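Local coordinates for protein nicastrin (Dictyostelium purpureum, PDB 4R12) that probably serves as an essential subunit of gamma-secretase, the complex that cleaves membrane proteins such as Notch receptors and amyloid precursor protein within the membrane, at residues Leu72-Phe77 with Gly413-Asp418; Leu47-Asp52 with Ile95-Thr100; Ser81-His86 with Thr135-Pro140. One frame throughout, in Å; residues are numbered along the deposited sequence.

Contact 1: residues Leu72-Phe77 with Gly413-Asp418. With NAG (2-acetamido-2-deoxy-beta-D-glucopyranose), chain C.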
loop_
_atom_site.group_PDB
_atom_site.type_symbol
_atom_site.label_atom_id
_atom_site.label_comp_id
_atom_site.label_asym_id
_atom_site.label_seq_id
_atom_site.Cartn_x
_atom_site.Cartn_y
_atom_site.Cartn_z
ATOM N N LEU A 72 -6.490 25.580 -0.803
ATOM C CA LEU A 72 -5.722 25.426 -2.032
ATOM C C LEU A 72 -6.452 24.632 -3.103
ATOM O O LEU A 72 -6.842 23.490 -2.874
ATOM C CB LEU A 72 -4.384 24.731 -1.745
ATOM C CG LEU A 72 -3.317 25.484 -0.956
ATOM C CD1 LEU A 72 -2.147 24.559 -0.656
ATOM C CD2 LEU A 72 -2.854 26.686 -1.746
ATOM N N ASP A 73 -6.622 25.237 -4.273
ATOM C CA ASP A 73 -6.878 24.456 -5.472
ATOM C C ASP A 73 -5.671 23.549 -5.608
ATOM O O ASP A 73 -4.539 23.978 -5.349
ATOM C CB ASP A 73 -7.037 25.340 -6.706
ATOM C CG ASP A 73 -7.306 24.535 -7.972
ATOM O OD1 ASP A 73 -6.336 24.001 -8.561
ATOM O OD2 ASP A 73 -8.483 24.447 -8.373
ATOM N N THR A 74 -5.885 22.302 -5.997
ATOM C CA THR A 74 -4.797 21.345 -5.897
ATOM C C THR A 74 -3.627 21.657 -6.836
ATOM O O THR A 74 -2.511 21.188 -6.603
ATOM C CB THR A 74 -5.286 19.909 -6.147
ATOM O OG1 THR A 74 -4.229 18.994 -5.831
ATOM C CG2 THR A 74 -5.735 19.720 -7.588
ATOM N N ASN A 75 -3.857 22.456 -7.878
ATOM C CA ASN A 75 -2.747 22.866 -8.740
ATOM C C ASN A 75 -1.696 23.670 -7.970
ATOM O O ASN A 75 -0.543 23.766 -8.388
ATOM C CB ASN A 75 -3.247 23.673 -9.933
ATOM C CG ASN A 75 -3.430 22.818 -11.183
ATOM O OD1 ASN A 75 -3.280 21.592 -11.142
ATOM N ND2 ASN A 75 -3.759 23.464 -12.301
ATOM N N TYR A 76 -2.099 24.225 -6.831
ATOM C CA TYR A 76 -1.187 25.003 -5.999
ATOM C C TYR A 76 -0.689 24.254 -4.762
ATOM O O TYR A 76 0.008 24.827 -3.920
ATOM C CB TYR A 76 -1.864 26.316 -5.607
ATOM C CG TYR A 76 -1.966 27.216 -6.802
ATOM C CD1 TYR A 76 -3.029 27.109 -7.689
ATOM C CD2 TYR A 76 -0.963 28.131 -7.087
ATOM C CE1 TYR A 76 -3.109 27.918 -8.815
ATOM C CE2 TYR A 76 -1.032 28.937 -8.200
ATOM C CZ TYR A 76 -2.101 28.828 -9.062
ATOM O OH TYR A 76 -2.158 29.640 -10.170
ATOM N N PHE A 77 -1.017 22.968 -4.679
ATOM C CA PHE A 77 -0.537 22.122 -3.586
ATOM C C PHE A 77 0.680 21.289 -3.990
ATOM O O PHE A 77 0.551 20.207 -4.567
ATOM C CB PHE A 77 -1.658 21.198 -3.082
ATOM C CG PHE A 77 -1.238 20.308 -1.940
ATOM C CD1 PHE A 77 -0.812 20.852 -0.732
ATOM C CD2 PHE A 77 -1.268 18.929 -2.076
ATOM C CE1 PHE A 77 -0.436 20.036 0.329
ATOM C CE2 PHE A 77 -0.879 18.105 -1.021
ATOM C CZ PHE A 77 -0.465 18.658 0.181
ATOM N N GLY A 413 2.738 7.664 -5.197
ATOM C CA GLY A 413 2.624 8.020 -3.792
ATOM C C GLY A 413 1.726 9.224 -3.562
ATOM O O GLY A 413 1.980 10.065 -2.690
ATOM N N TYR A 414 0.651 9.298 -4.329
ATOM C CA TYR A 414 -0.180 10.495 -4.335
ATOM C C TYR A 414 -1.647 10.152 -4.628
ATOM O O TYR A 414 -1.920 9.192 -5.344
ATOM C CB TYR A 414 0.369 11.495 -5.364
ATOM C CG TYR A 414 -0.405 12.787 -5.438
ATOM C CD1 TYR A 414 -0.459 13.655 -4.345
ATOM C CD2 TYR A 414 -1.067 13.151 -6.604
ATOM C CE1 TYR A 414 -1.189 14.846 -4.406
ATOM C CE2 TYR A 414 -1.786 14.337 -6.682
ATOM C CZ TYR A 414 -1.847 15.178 -5.578
ATOM O OH TYR A 414 -2.570 16.347 -5.668
ATOM N N GLU A 415 -2.567 10.955 -4.078
ATOM C CA GLU A 415 -4.016 10.705 -4.184
ATOM C C GLU A 415 -4.523 10.576 -5.613
ATOM O O GLU A 415 -5.503 9.878 -5.862
ATOM C CB GLU A 415 -4.803 11.822 -3.480
ATOM C CG GLU A 415 -4.375 13.213 -3.936
ATOM C CD GLU A 415 -5.380 14.312 -3.620
ATOM O OE1 GLU A 415 -6.586 14.027 -3.537
ATOM O OE2 GLU A 415 -4.957 15.474 -3.470
ATOM N N GLN A 416 -3.872 11.255 -6.558
ATOM C CA GLN A 416 -4.304 11.183 -7.946
ATOM C C GLN A 416 -3.887 9.886 -8.657
ATOM O O GLN A 416 -4.183 9.710 -9.837
ATOM C CB GLN A 416 -3.786 12.393 -8.724
ATOM C CG GLN A 416 -4.602 12.711 -9.978
ATOM C CD GLN A 416 -4.430 14.147 -10.449
ATOM O OE1 GLN A 416 -4.338 15.074 -9.645
ATOM N NE2 GLN A 416 -4.405 14.333 -11.768
ATOM N N ASP A 417 -3.214 8.985 -7.945
ATOM C CA ASP A 417 -2.948 7.653 -8.465
ATOM C C ASP A 417 -4.211 6.819 -8.257
ATOM O O ASP A 417 -4.281 5.968 -7.363
ATOM C CB ASP A 417 -1.735 7.024 -7.770
ATOM C CG ASP A 417 -1.342 5.683 -8.367
ATOM O OD1 ASP A 417 -1.906 5.289 -9.418
ATOM O OD2 ASP A 417 -0.453 5.013 -7.776
ATOM N N ASP A 418 -5.208 7.084 -9.094
ATOM C CA ASP A 418 -6.548 6.538 -8.897
ATOM C C ASP A 418 -7.025 5.779 -10.148
ATOM O O ASP A 418 -6.212 5.457 -11.028
ATOM C CB ASP A 418 -7.527 7.669 -8.524
ATOM C CG ASP A 418 -7.613 8.759 -9.591
ATOM O OD1 ASP A 418 -7.182 8.536 -10.748
ATOM O OD2 ASP A 418 -8.116 9.856 -9.267
HETATM C C1 NAG C . 3.840 23.537 -8.249
HETATM C C2 NAG C . 4.413 23.426 -9.650
HETATM C C3 NAG C . 4.561 24.755 -10.334
HETATM C C4 NAG C . 3.303 25.563 -10.298
HETATM C C5 NAG C . 2.843 25.661 -8.843
HETATM C C6 NAG C . 1.540 26.393 -8.640
HETATM C C7 NAG C . 5.823 21.522 -9.584
HETATM C C8 NAG C . 7.181 20.996 -9.254
HETATM N N2 NAG C . 5.688 22.817 -9.617
HETATM O O3 NAG C . 4.947 24.505 -11.668
HETATM O O4 NAG C . 3.674 26.817 -10.799
HETATM O O5 NAG C . 2.724 24.383 -8.251
HETATM O O6 NAG C . 0.590 26.167 -9.640
HETATM O O7 NAG C . 4.920 20.777 -9.795
HETATM O O HOH W 1 -6.331 17.488 -4.389
#

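Contact 2: residues Leu47-Asp52 with Ile95-Thr100. With NAG (2-acetamido-2-deoxy-beta-D-glucopyranose), chain D.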
loop_
_atom_site.group_PDB
_atom_site.type_symbol
_atom_site.label_atom_id
_atom_site.label_comp_id
_atom_site.label_asym_id
_atom_site.label_seq_id
_atom_site.Cartn_x
_atom_site.Cartn_y
_atom_site.Cartn_z
ATOM N N LEU A 47 -10.727 31.734 6.241
ATOM C CA LEU A 47 -10.478 31.005 5.000
ATOM C C LEU A 47 -9.975 31.949 3.912
ATOM O O LEU A 47 -10.586 32.983 3.646
ATOM C CB LEU A 47 -11.743 30.286 4.530
ATOM C CG LEU A 47 -12.285 29.163 5.417
ATOM C CD1 LEU A 47 -13.549 28.590 4.822
ATOM C CD2 LEU A 47 -11.239 28.077 5.609
ATOM N N TYR A 48 -8.845 31.604 3.303
ATOM C CA TYR A 48 -8.309 32.374 2.186
ATOM C C TYR A 48 -8.011 31.432 1.024
ATOM O O TYR A 48 -7.219 30.503 1.170
ATOM C CB TYR A 48 -7.041 33.131 2.588
ATOM C CG TYR A 48 -6.400 33.892 1.443
ATOM C CD1 TYR A 48 -5.516 33.265 0.568
ATOM C CD2 TYR A 48 -6.682 35.237 1.232
ATOM C CE1 TYR A 48 -4.934 33.952 -0.479
ATOM C CE2 TYR A 48 -6.103 35.934 0.185
ATOM C CZ TYR A 48 -5.232 35.287 -0.667
ATOM O OH TYR A 48 -4.655 35.976 -1.708
ATOM N N LEU A 49 -8.629 31.690 -0.129
ATOM C CA LEU A 49 -8.534 30.789 -1.283
ATOM C C LEU A 49 -7.430 31.157 -2.266
ATOM O O LEU A 49 -7.373 32.276 -2.770
ATOM C CB LEU A 49 -9.870 30.752 -2.027
ATOM C CG LEU A 49 -9.885 29.996 -3.359
ATOM C CD1 LEU A 49 -9.682 28.499 -3.140
ATOM C CD2 LEU A 49 -11.180 30.265 -4.092
ATOM N N ILE A 50 -6.547 30.202 -2.532
ATOM C CA ILE A 50 -5.599 30.328 -3.622
ATOM C C ILE A 50 -6.018 29.379 -4.743
ATOM O O ILE A 50 -5.961 28.165 -4.576
ATOM C CB ILE A 50 -4.167 30.010 -3.178
ATOM C CG1 ILE A 50 -3.682 31.046 -2.154
ATOM C CG2 ILE A 50 -3.230 29.981 -4.375
ATOM C CD1 ILE A 50 -2.238 30.854 -1.754
ATOM N N ASP A 51 -6.456 29.940 -5.869
ATOM C CA ASP A 51 -6.924 29.140 -7.007
ATOM C C ASP A 51 -6.389 29.676 -8.339
ATOM O O ASP A 51 -6.723 29.167 -9.408
ATOM C CB ASP A 51 -8.459 29.086 -7.032
ATOM C CG ASP A 51 -9.100 30.444 -7.307
ATOM O OD1 ASP A 51 -8.395 31.476 -7.279
ATOM O OD2 ASP A 51 -10.327 30.479 -7.541
ATOM N N ASP A 52 -5.562 30.710 -8.262
ATOM C CA ASP A 52 -4.883 31.255 -9.435
ATOM C C ASP A 52 -3.652 32.052 -9.013
ATOM O O ASP A 52 -3.448 32.302 -7.822
ATOM C CB ASP A 52 -5.824 32.128 -10.277
ATOM C CG ASP A 52 -6.562 33.181 -9.458
ATOM O OD1 ASP A 52 -5.982 33.741 -8.507
ATOM O OD2 ASP A 52 -7.739 33.456 -9.779
ATOM N N ILE A 95 -6.291 23.672 3.776
ATOM C CA ILE A 95 -7.285 22.737 3.267
ATOM C C ILE A 95 -7.038 22.542 1.784
ATOM O O ILE A 95 -6.979 23.514 1.023
ATOM C CB ILE A 95 -8.716 23.236 3.487
ATOM C CG1 ILE A 95 -8.979 23.441 4.977
ATOM C CG2 ILE A 95 -9.719 22.263 2.880
ATOM C CD1 ILE A 95 -10.334 24.066 5.286
ATOM N N VAL A 96 -6.876 21.289 1.379
ATOM C CA VAL A 96 -6.636 20.980 -0.026
ATOM C C VAL A 96 -7.921 20.461 -0.659
ATOM O O VAL A 96 -8.528 19.492 -0.188
ATOM C CB VAL A 96 -5.491 19.950 -0.203
ATOM C CG1 VAL A 96 -5.327 19.570 -1.688
ATOM C CG2 VAL A 96 -4.178 20.513 0.378
ATOM N N LEU A 97 -8.331 21.125 -1.734
ATOM C CA LEU A 97 -9.564 20.798 -2.430
ATOM C C LEU A 97 -9.345 19.630 -3.389
ATOM O O LEU A 97 -8.301 19.534 -4.036
ATOM C CB LEU A 97 -10.072 22.029 -3.194
ATOM C CG LEU A 97 -10.259 23.315 -2.371
ATOM C CD1 LEU A 97 -10.462 24.497 -3.304
ATOM C CD2 LEU A 97 -11.430 23.190 -1.407
ATOM N N THR A 98 -10.325 18.743 -3.474
ATOM C CA THR A 98 -10.232 17.617 -4.397
ATOM C C THR A 98 -11.382 17.597 -5.399
ATOM O O THR A 98 -11.646 16.547 -5.985
ATOM C CB THR A 98 -10.224 16.270 -3.650
ATOM O OG1 THR A 98 -11.500 16.070 -3.023
ATOM C CG2 THR A 98 -9.132 16.253 -2.582
ATOM N N ASP A 99 -12.064 18.733 -5.590
ATOM C CA ASP A 99 -13.144 18.797 -6.585
ATOM C C ASP A 99 -12.581 18.940 -8.003
ATOM O O ASP A 99 -13.279 18.690 -8.986
ATOM C CB ASP A 99 -14.135 19.935 -6.281
ATOM C CG ASP A 99 -13.461 21.288 -6.081
ATOM O OD1 ASP A 99 -12.283 21.342 -5.651
ATOM O OD2 ASP A 99 -14.134 22.316 -6.343
ATOM N N THR A 100 -11.315 19.338 -8.093
ATOM C CA THR A 100 -10.555 19.290 -9.342
ATOM C C THR A 100 -9.264 18.498 -9.120
ATOM O O THR A 100 -8.829 18.322 -7.982
ATOM C CB THR A 100 -10.190 20.684 -9.854
ATOM O OG1 THR A 100 -9.339 21.333 -8.900
ATOM C CG2 THR A 100 -11.441 21.534 -10.097
HETATM C C1 NAG D . -16.142 15.755 -8.820
HETATM C C2 NAG D . -15.224 15.363 -9.949
HETATM C C3 NAG D . -15.723 15.933 -11.253
HETATM C C4 NAG D . -17.207 15.661 -11.465
HETATM C C5 NAG D . -17.969 16.070 -10.205
HETATM C C6 NAG D . -19.439 15.776 -10.233
HETATM C C7 NAG D . -12.914 15.061 -9.454
HETATM C C8 NAG D . -11.581 15.702 -9.386
HETATM N N2 NAG D . -13.915 15.864 -9.698
HETATM O O3 NAG D . -14.936 15.362 -12.277
HETATM O O4 NAG D . -17.626 16.411 -12.603
HETATM O O5 NAG D . -17.440 15.311 -9.150
HETATM O O6 NAG D . -19.627 14.379 -10.367
HETATM O O7 NAG D . -13.067 13.882 -9.291
#

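Contact 3: residues Ser81-His86 with Thr135-Pro140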
loop_
_atom_site.group_PDB
_atom_site.type_symbol
_atom_site.label_atom_id
_atom_site.label_comp_id
_atom_site.label_asym_id
_atom_site.label_seq_id
_atom_site.Cartn_x
_atom_site.Cartn_y
_atom_site.Cartn_z
ATOM N N SER A 81 5.254 25.743 -4.092
ATOM C CA SER A 81 4.146 26.664 -3.956
ATOM C C SER A 81 3.755 26.892 -2.493
ATOM O O SER A 81 3.483 28.023 -2.083
ATOM C CB SER A 81 2.952 26.130 -4.765
ATOM O OG SER A 81 1.760 26.810 -4.442
ATOM N N VAL A 82 3.733 25.823 -1.703
ATOM C CA VAL A 82 3.332 25.935 -0.306
ATOM C C VAL A 82 4.467 26.514 0.551
ATOM O O VAL A 82 4.229 27.360 1.409
ATOM C CB VAL A 82 2.878 24.569 0.271
ATOM C CG1 VAL A 82 2.729 24.638 1.778
ATOM C CG2 VAL A 82 1.553 24.120 -0.373
ATOM N N LEU A 83 5.700 26.085 0.303
ATOM C CA LEU A 83 6.807 26.539 1.141
ATOM C C LEU A 83 7.089 28.026 0.944
ATOM O O LEU A 83 7.682 28.654 1.812
ATOM C CB LEU A 83 8.074 25.716 0.882
ATOM C CG LEU A 83 8.018 24.255 1.362
ATOM C CD1 LEU A 83 9.391 23.674 1.593
ATOM C CD2 LEU A 83 7.182 24.131 2.625
ATOM N N ASN A 84 6.648 28.588 -0.179
ATOM C CA ASN A 84 6.831 30.013 -0.457
ATOM C C ASN A 84 5.828 30.915 0.233
ATOM O O ASN A 84 5.979 32.136 0.236
ATOM C CB ASN A 84 6.756 30.277 -1.953
ATOM C CG ASN A 84 8.080 30.153 -2.612
ATOM O OD1 ASN A 84 9.114 30.445 -2.001
ATOM N ND2 ASN A 84 8.081 29.719 -3.867
ATOM N N LEU A 85 4.791 30.317 0.803
ATOM C CA LEU A 85 3.790 31.082 1.515
ATOM C C LEU A 85 4.371 31.609 2.818
ATOM O O LEU A 85 4.069 31.094 3.885
ATOM C CB LEU A 85 2.555 30.230 1.781
ATOM C CG LEU A 85 1.938 29.660 0.502
ATOM C CD1 LEU A 85 0.714 28.806 0.810
ATOM C CD2 LEU A 85 1.596 30.790 -0.461
ATOM N N HIS A 86 5.228 32.622 2.711
ATOM C CA HIS A 86 5.711 33.359 3.880
ATOM C C HIS A 86 4.831 34.594 4.084
ATOM O O HIS A 86 4.624 35.373 3.154
ATOM C CB HIS A 86 7.181 33.781 3.721
ATOM C CG HIS A 86 8.047 32.764 3.036
ATOM N ND1 HIS A 86 8.352 31.539 3.593
ATOM C CD2 HIS A 86 8.698 32.807 1.847
ATOM C CE1 HIS A 86 9.149 30.869 2.775
ATOM N NE2 HIS A 86 9.368 31.613 1.705
ATOM N N THR A 135 6.009 15.017 0.754
ATOM C CA THR A 135 5.499 14.232 1.879
ATOM C C THR A 135 6.458 14.245 3.070
ATOM O O THR A 135 6.022 14.243 4.227
ATOM C CB THR A 135 5.215 12.765 1.458
ATOM O OG1 THR A 135 4.128 12.761 0.532
ATOM C CG2 THR A 135 4.824 11.910 2.660
ATOM N N TYR A 136 7.759 14.314 2.787
ATOM C CA TYR A 136 8.776 14.163 3.826
ATOM C C TYR A 136 9.250 15.477 4.416
ATOM O O TYR A 136 10.388 15.597 4.818
ATOM C CB TYR A 136 9.960 13.370 3.263
ATOM C CG TYR A 136 9.470 12.073 2.689
ATOM C CD1 TYR A 136 8.927 11.100 3.520
ATOM C CD2 TYR A 136 9.499 11.830 1.319
ATOM C CE1 TYR A 136 8.443 9.918 3.017
ATOM C CE2 TYR A 136 9.015 10.641 0.803
ATOM C CZ TYR A 136 8.485 9.688 1.662
ATOM O OH TYR A 136 7.989 8.491 1.182
ATOM N N PHE A 137 8.360 16.457 4.481
ATOM C CA PHE A 137 8.630 17.699 5.200
ATOM C C PHE A 137 7.864 17.721 6.516
ATOM O O PHE A 137 6.825 17.067 6.654
ATOM C CB PHE A 137 8.249 18.904 4.349
ATOM C CG PHE A 137 9.226 19.193 3.250
ATOM C CD1 PHE A 137 9.168 18.495 2.053
ATOM C CD2 PHE A 137 10.221 20.151 3.425
ATOM C CE1 PHE A 137 10.091 18.757 1.035
ATOM C CE2 PHE A 137 11.138 20.421 2.414
ATOM C CZ PHE A 137 11.072 19.725 1.220
ATOM N N SER A 138 8.372 18.477 7.481
ATOM C CA SER A 138 7.743 18.582 8.788
ATOM C C SER A 138 6.940 19.870 8.916
ATOM O O SER A 138 7.505 20.960 8.984
ATOM C CB SER A 138 8.795 18.515 9.903
ATOM O OG SER A 138 8.166 18.597 11.169
ATOM N N PHE A 139 5.619 19.735 8.951
ATOM C CA PHE A 139 4.719 20.883 9.019
ATOM C C PHE A 139 4.242 21.122 10.450
ATOM O O PHE A 139 3.759 20.195 11.099
ATOM C CB PHE A 139 3.503 20.670 8.103
ATOM C CG PHE A 139 3.860 20.449 6.665
ATOM C CD1 PHE A 139 4.130 19.172 6.188
ATOM C CD2 PHE A 139 3.935 21.516 5.788
ATOM C CE1 PHE A 139 4.470 18.966 4.863
ATOM C CE2 PHE A 139 4.266 21.314 4.457
ATOM C CZ PHE A 139 4.532 20.042 3.999
ATOM N N PRO A 140 4.379 22.368 10.947
ATOM C CA PRO A 140 3.928 22.747 12.292
ATOM C C PRO A 140 2.460 23.187 12.360
ATOM O O PRO A 140 2.013 23.710 13.396
ATOM C CB PRO A 140 4.853 23.917 12.645
ATOM C CG PRO A 140 5.109 24.562 11.328
ATOM C CD PRO A 140 5.185 23.431 10.320
#

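Contact 1: residues Leu72-Phe77 with Gly413-Asp418
T74 and Y414 meet through their hydroxyls, T74 OG1 lying 3.1 Å from Y414 OH where the small lobe faces the large lobe. The T74 hydroxyl points across because its chi1 of -171° sets OG1 opposite the backbone N. A water extends the meeting: it sits 3.0 Å from T74 OG1 and donates to E415 OE2 at 2.6 Å. E415 CG rests over one face of the Y414 ring. Outside the two segments, K102 NZ is hydrogen-bonded to Y414 OH and to the carbonyls of T74 and F77, tying the tyrosine to the turn. That turn is a 3-10 segment begun by an Asx turn, in which D73 OD1 accepts from N75 N at 3.0 Å. O6 of the glycan at N78 lies over one face of the Y76 ring, offset toward its rim, and donates a hydrogen bond to N75 O at 2.9 Å, while Y76 OH bonds to D53. With an alanine in place of this tyrosine, D53 would probably lose its hydroxyl partner and the sugar's O6 the ring it lies over. The lobes thus meet here largely through hydroxyls, a water and a lysine, a polar junction in which T74 and Y414 are buried.

Contact 2: residues Leu47-Asp52 with Ile95-Thr100
L47 and L49 reach over the neighbouring strand to I95 and L97, one methyl touching one methyl in each pair. Strand 67-72 runs between strands 43-50 and 90-96, parallel to both, so the facing backbones share no hydrogen bond; even the nearest CA atoms, those of L47 and I95, are 9.0 Å apart. The contact is made by the ends of the side chains. L47 holds CG anti to its carbonyl carbon (chi1 -65°); CD1 runs on extended from CA, while CD2, the other prong of the fork, turns toward I95 and lies 4.1 Å from I95 CD1. The isoleucine replies with its longer branch, CG1 likewise anti to the carbonyl carbon and CD1 stretched onward, so that the two chains slant past one another with just their ends in touch. The second pair is built differently. L49 swings CG anti to its backbone N (chi1 172°), and its chi2 of 67° makes CD1 the branch turned aside and CD2 the extended one. L97 keeps CG beside the N and presents its extended CD1, 4.1 Å from L49 CD1, the two side chains crossing at about a right angle. I69 and V71 of the strand between them touch L47 and L97, respectively; I146 of strand 143-146 backs I95 and L97, and helix 148-160 reaches L49 through S158. Past the strand end the chemistry turns polar: D99 pairs with R155 of that helix, and D99 O accepts a hydrogen bond from N2 of the sugar on N148, 3.0 Å away. The four buried aliphatic residues therefore join alternate strands of the small-lobe sheet by dispersion and exclusion of water, without a directional bond between them.

Contact 3: residues Ser81-His86 with Thr135-Pro140
The rings of F137 and F139 both receive L83, whose two methyls approach them obliquely. This is apolar helix-to-strand packing in the alpha/beta small lobe, the short helix 79-83 set against the weakly bonded strand 138-139. F139 also meets the ring of F134, with planes at about 80°, and lies against C36. Next to F137 in the chain, the Y136 ring has CB of T135 over the centre of one face, and F34 packs with it edge to face. The leucine's CG is anti to its carbonyl carbon (chi1 -69°), which sends the fork outward from the helix and lets its branches part, one for each phenylalanine. The V82 side chain points toward segment 135-140 and touches F134. No hydrogen bond crosses between the segments; strand 138-139 has its backbone partner in G35, bonded to both F137 and F139. L85 centres an inverse gamma turn just beyond. F139 is buried, whereas L83 and F137 lie toward the outer edge of the contact. The tighter of the two touches is at that edge, L83 CD1 to F137 CE2 at 3.8 Å, against 4.4 Å from L83 CD2 to F139 CE2.

The three contacts lie on the same side of the chain's centre, contacts 1 and 2 about 11 Å apart between centres and contact 3 about 15 Å and 16 Å from them. Along the chain contact 2 crosses both others, and contact 3 is nested within the loop closed by contact 1. Strand 67-72, the strand between the two segments of contact 2, leads into the turn of contact 1, with probable backbone bonds from L72 to I95 and from D73 to I50. Helix 79-83 follows and carries contact 3, joined to contact 1 by a probable Y76 O to S81 OG hydrogen bond and to contact 2 by I50 packing on L85. The lobe-to-lobe junction of contact 1 thus sits at the end of a small-lobe core strand.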